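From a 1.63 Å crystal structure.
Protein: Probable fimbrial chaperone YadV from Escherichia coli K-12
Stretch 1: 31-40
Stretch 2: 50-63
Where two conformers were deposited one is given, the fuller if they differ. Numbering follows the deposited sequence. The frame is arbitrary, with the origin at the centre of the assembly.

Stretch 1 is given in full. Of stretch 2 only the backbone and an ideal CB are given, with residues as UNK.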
# COMPACT_ATOMS: atom_id res chain seq x y z
N LEU A 31 -13.12 -22.39 6.52
CA LEU A 31 -11.99 -22.36 5.58
C LEU A 31 -10.66 -22.59 6.31
O LEU A 31 -10.53 -22.22 7.47
CB LEU A 31 -11.94 -21.02 4.84
CG LEU A 31 -12.98 -20.64 3.78
CD1 LEU A 31 -14.34 -21.05 4.18
CD2 LEU A 31 -12.99 -19.14 3.52
N LEU A 32 -9.70 -23.21 5.62
CA LEU A 32 -8.31 -23.21 6.06
C LEU A 32 -7.72 -21.93 5.55
O LEU A 32 -7.89 -21.62 4.38
CB LEU A 32 -7.54 -24.42 5.52
CG LEU A 32 -8.27 -25.65 6.03
CD1 LEU A 32 -7.70 -26.94 5.41
CD2 LEU A 32 -8.18 -25.67 7.55
N VAL A 33 -7.04 -21.17 6.41
CA VAL A 33 -6.50 -19.88 6.02
C VAL A 33 -5.03 -19.72 6.37
O VAL A 33 -4.63 -19.89 7.52
CB VAL A 33 -7.31 -18.76 6.70
CG1 VAL A 33 -6.80 -17.36 6.25
CG2 VAL A 33 -8.79 -18.98 6.40
N GLN A 34 -4.22 -19.36 5.39
CA GLN A 34 -2.79 -19.14 5.61
C GLN A 34 -2.51 -17.65 5.59
O GLN A 34 -3.04 -16.95 4.73
CB GLN A 34 -1.94 -19.80 4.53
CG GLN A 34 -1.97 -21.28 4.56
CD GLN A 34 -0.95 -21.84 3.63
OE1 GLN A 34 -1.27 -22.34 2.55
NE2 GLN A 34 0.30 -21.79 4.05
N SER A 35 -1.65 -17.21 6.51
CA SER A 35 -1.29 -15.81 6.65
C SER A 35 0.23 -15.73 6.61
O SER A 35 0.89 -16.51 7.31
CB SER A 35 -1.79 -15.22 7.99
OG SER A 35 -3.19 -15.39 8.11
N TRP A 36 0.78 -14.80 5.85
CA TRP A 36 2.21 -14.59 5.90
C TRP A 36 2.60 -13.23 5.38
O TRP A 36 1.81 -12.54 4.71
CB TRP A 36 2.94 -15.70 5.10
CG TRP A 36 2.86 -15.55 3.57
CD1 TRP A 36 3.76 -14.90 2.76
CD2 TRP A 36 1.84 -16.07 2.69
NE1 TRP A 36 3.36 -14.97 1.44
CE2 TRP A 36 2.20 -15.70 1.37
CE3 TRP A 36 0.68 -16.82 2.89
CZ2 TRP A 36 1.42 -16.01 0.27
CZ3 TRP A 36 -0.08 -17.16 1.79
CH2 TRP A 36 0.30 -16.77 0.48
N LEU A 37 3.85 -12.85 5.66
CA LEU A 37 4.44 -11.63 5.12
C LEU A 37 5.52 -11.95 4.10
O LEU A 37 6.37 -12.84 4.30
CB LEU A 37 5.05 -10.79 6.25
CG LEU A 37 3.99 -10.09 7.12
CD1 LEU A 37 4.49 -9.85 8.53
CD2 LEU A 37 3.63 -8.79 6.50
N ASP A 38 5.51 -11.21 2.99
CA ASP A 38 6.64 -11.28 2.06
C ASP A 38 6.92 -9.92 1.39
O ASP A 38 6.41 -8.89 1.83
CB ASP A 38 6.43 -12.41 1.03
CG ASP A 38 5.23 -12.19 0.12
OD1 ASP A 38 4.80 -11.04 -0.10
OD2 ASP A 38 4.73 -13.20 -0.42
N THR A 39 7.75 -9.90 0.34
CA THR A 39 8.16 -8.61 -0.21
C THR A 39 7.37 -8.19 -1.44
O THR A 39 7.58 -7.10 -1.97
CB THR A 39 9.64 -8.60 -0.56
OG1 THR A 39 9.89 -9.68 -1.44
CG2 THR A 39 10.48 -8.79 0.70
N GLY A 40 6.44 -9.03 -1.88
CA GLY A 40 5.51 -8.59 -2.90
C GLY A 40 5.60 -9.37 -4.20
O GLY A 40 5.13 -8.89 -5.25
N UNK A 50 15.14 -13.42 4.47
CA UNK A 50 14.14 -12.86 3.57
C UNK A 50 13.32 -11.75 4.24
O UNK A 50 13.67 -10.57 4.12
CB UNK A 50 13.21 -13.97 3.07
N UNK A 51 12.23 -12.08 4.91
CA UNK A 51 11.48 -11.03 5.62
C UNK A 51 11.59 -11.23 7.12
O UNK A 51 11.34 -12.32 7.62
CB UNK A 51 10.01 -11.03 5.20
N UNK A 52 11.96 -10.17 7.85
CA UNK A 52 12.23 -10.32 9.28
C UNK A 52 10.94 -10.21 10.10
O UNK A 52 10.88 -9.42 11.03
CB UNK A 52 13.24 -9.27 9.74
N UNK A 53 9.92 -10.98 9.73
CA UNK A 53 8.66 -10.98 10.48
C UNK A 53 8.16 -12.41 10.64
O UNK A 53 8.49 -13.28 9.84
CB UNK A 53 7.61 -10.12 9.78
N UNK A 54 7.35 -12.65 11.66
CA UNK A 54 6.54 -13.86 11.73
C UNK A 54 5.06 -13.43 11.75
O UNK A 54 4.74 -12.29 12.11
CB UNK A 54 6.90 -14.70 12.96
N UNK A 55 4.18 -14.33 11.31
CA UNK A 55 2.73 -14.12 11.36
C UNK A 55 2.16 -15.35 12.00
O UNK A 55 2.33 -16.46 11.46
CB UNK A 55 2.12 -13.87 9.98
N UNK A 56 1.50 -15.19 13.14
CA UNK A 56 1.01 -16.36 13.83
C UNK A 56 -0.43 -16.18 14.29
O UNK A 56 -0.84 -15.13 14.74
CB UNK A 56 1.91 -16.68 15.03
N UNK A 57 -1.22 -17.23 14.12
CA UNK A 57 -0.86 -18.54 13.57
C UNK A 57 -0.72 -18.46 12.04
O UNK A 57 -1.52 -17.81 11.37
CB UNK A 57 -1.91 -19.59 13.95
N UNK A 58 0.27 -19.16 11.49
CA UNK A 58 0.45 -19.10 10.04
C UNK A 58 -0.65 -19.85 9.29
O UNK A 58 -0.93 -19.52 8.14
CB UNK A 58 1.82 -19.67 9.66
N UNK A 59 -1.25 -20.85 9.94
CA UNK A 59 -2.39 -21.53 9.38
C UNK A 59 -3.48 -21.64 10.43
O UNK A 59 -3.22 -22.00 11.58
CB UNK A 59 -2.00 -22.91 8.85
N UNK A 60 -4.70 -21.29 10.06
CA UNK A 60 -5.80 -21.49 10.98
C UNK A 60 -7.04 -21.98 10.26
O UNK A 60 -7.18 -21.81 9.05
CB UNK A 60 -6.11 -20.19 11.73
N UNK A 61 -7.92 -22.64 11.02
CA UNK A 61 -9.26 -22.96 10.56
C UNK A 61 -10.21 -21.90 11.10
O UNK A 61 -10.35 -21.77 12.31
CB UNK A 61 -9.68 -24.36 11.00
N UNK A 62 -10.88 -21.18 10.20
CA UNK A 62 -11.83 -20.13 10.58
C UNK A 62 -13.23 -20.56 10.17
O UNK A 62 -13.52 -20.69 8.98
CB UNK A 62 -11.46 -18.79 9.94
N UNK A 63 -14.09 -20.80 11.16
CA UNK A 63 -15.45 -21.26 10.86
C UNK A 63 -16.26 -20.16 10.24
O UNK A 63 -15.88 -18.99 10.32
CB UNK A 63 -16.15 -21.77 12.12

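Most of stretch 1, 31 to 38, is an extended strand, and stretch 2 runs back along it, pairing closely from 58 to 62 and diverging toward 50. Position 50 has nothing of stretch 1 near its CB and tolerates almost anything; it is Thr-50, poorly ordered.

At position 51 the CB points toward the place where the strand ends, 4.2 Å from Leu-37 O and 4.6 Å from Asp-38 CA. A medium-sized, branched apolar group could spread over this backbone. The residue is Val-51: CG1 lies 3.6 Å from Thr-39 CG2 and 3.7 Å from Asp-38 CA, while CG2 comes to 3.2 Å from Leu-37 O. Position 52 is out of reach of stretch 1, and its phi of -85° is compatible with many residues, proline included; it is Pro-52.

Position 53 directs its CB at Leu-37, with the ideal CB only 3.4 Å from Leu-37 CD1. Since the CB itself makes the contact, a larger side chain must turn past the leucine, and an apolar one suits best. Phe-53 does this with chi1 in m; its CB is 3.3 Å from Leu-37 CD1, and the ring lies oblique to that methyl. Position 54 points away, so its choice is loose, and beta-branched residues suit the extended backbone: it is Thr-54.

Position 55 again points toward stretch 1, but onto bare backbone, its CB 4.0 Å from Ser-35 O and 4.1 Å from Trp-36 CA. A small residue fits without having to find a path sideways, and Ala-55 rests there on its methyl. Water 2 donates to Ser-35 O (2.7 Å) and, weakly, to Ala-55 O (3.4 Å). Position 56 points away, with nothing of stretch 1 within 5.5 Å of its CB, so many residues would do, beta-branched ones suiting the extended backbone; it is Thr-56.

The peptide bond before 57 is cis, which strongly favours proline, and Pro-57 follows. Position 58 points away and needs no side-chain partner; its phi of -71° admits proline, as does its lack of an N-H bond to stretch 1. Pro-58 still offers its O to Ser-35 N, at 2.9 Å.

Position 59 lies on the sheet face of Gln-34, where the aliphatic CG invites a beta-branched or other apolar neighbour. Val-59 fits, CG2 lying 3.7 Å from Gln-34 CG.

Position 60 faces the side of Val-33, with backbone hydrogen bonds in both directions (Val-33 N to the O of 60, 2.7 Å; the N of 60 to Val-33 O, 2.9 Å). A small apolar or hydroxyl residue would suit. Ser-60 adds a polar link: its OG donates to water 1 at 3.0 Å, and that water also accepts from Ser-35 OG (2.8 Å) and donates to Val-33 O (2.9 Å).

Position 61 shares a face with Leu-32, its CB 4.0 Å from Leu-32 CD2; a long side chain with an aliphatic stem, or an apolar one, would do. Arg-61 brings NH1 to 4.0 Å from Leu-32 CD2.

Position 62 has its CB 4.4 Å from Val-33 CG2, calling for a branched apolar group. Ile-62 sets its CD1 3.7 Å from Val-33 CG2. Position 63 points away and is open to polar residues, here Asp-63.

Stretch 2, residues 50-63: TVPFTATPPVSRID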
# COMPACT_ATOMS: atom_id res chain seq x y z
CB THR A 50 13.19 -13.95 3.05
OG1 THR A 50 12.79 -14.79 4.14
CG2 THR A 50 13.90 -14.80 2.00
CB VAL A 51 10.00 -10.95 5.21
CG1 VAL A 51 9.89 -10.69 3.72
CG2 VAL A 51 9.26 -12.21 5.59
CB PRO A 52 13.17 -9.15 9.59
CG PRO A 52 12.76 -8.05 8.57
CD PRO A 52 12.37 -8.85 7.32
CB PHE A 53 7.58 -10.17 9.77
CG PHE A 53 7.87 -8.69 9.67
CD1 PHE A 53 8.61 -8.20 8.61
CD2 PHE A 53 7.42 -7.81 10.66
CE1 PHE A 53 8.89 -6.84 8.50
CE2 PHE A 53 7.70 -6.44 10.56
CZ PHE A 53 8.43 -5.96 9.47
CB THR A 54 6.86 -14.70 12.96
OG1 THR A 54 6.71 -13.92 14.15
CG2 THR A 54 8.30 -15.21 12.91
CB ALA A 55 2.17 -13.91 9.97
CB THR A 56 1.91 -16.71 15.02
OG1 THR A 56 1.94 -15.60 15.91
CG2 THR A 56 3.32 -17.00 14.53
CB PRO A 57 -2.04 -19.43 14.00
CG PRO A 57 -3.19 -18.48 14.09
CD PRO A 57 -2.63 -17.19 14.55
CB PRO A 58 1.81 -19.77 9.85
CG PRO A 58 1.94 -20.68 11.01
CD PRO A 58 1.31 -19.94 12.15
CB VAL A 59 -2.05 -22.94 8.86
CG1 VAL A 59 -3.31 -23.58 8.34
CG2 VAL A 59 -1.00 -22.86 7.78
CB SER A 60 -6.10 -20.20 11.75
OG SER A 60 -5.97 -19.06 10.95
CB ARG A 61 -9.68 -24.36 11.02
CG ARG A 61 -11.04 -24.79 10.54
CD ARG A 61 -11.24 -26.32 10.66
NE ARG A 61 -10.64 -26.90 11.86
CZ ARG A 61 -9.53 -27.64 11.86
NH1 ARG A 61 -8.90 -27.91 10.73
NH2 ARG A 61 -9.05 -28.13 13.01
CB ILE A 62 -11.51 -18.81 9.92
CG1 ILE A 62 -10.02 -18.46 10.07
CG2 ILE A 62 -12.39 -17.71 10.56
CD1 ILE A 62 -9.59 -17.10 9.43
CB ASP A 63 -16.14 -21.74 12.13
CG ASP A 63 -15.80 -23.15 12.45
OD1 ASP A 63 -15.47 -23.89 11.51
OD2 ASP A 63 -15.83 -23.52 13.64
O HOH W 1 -3.73 -17.86 9.39
O HOH W 2 3.33 -16.88 8.28
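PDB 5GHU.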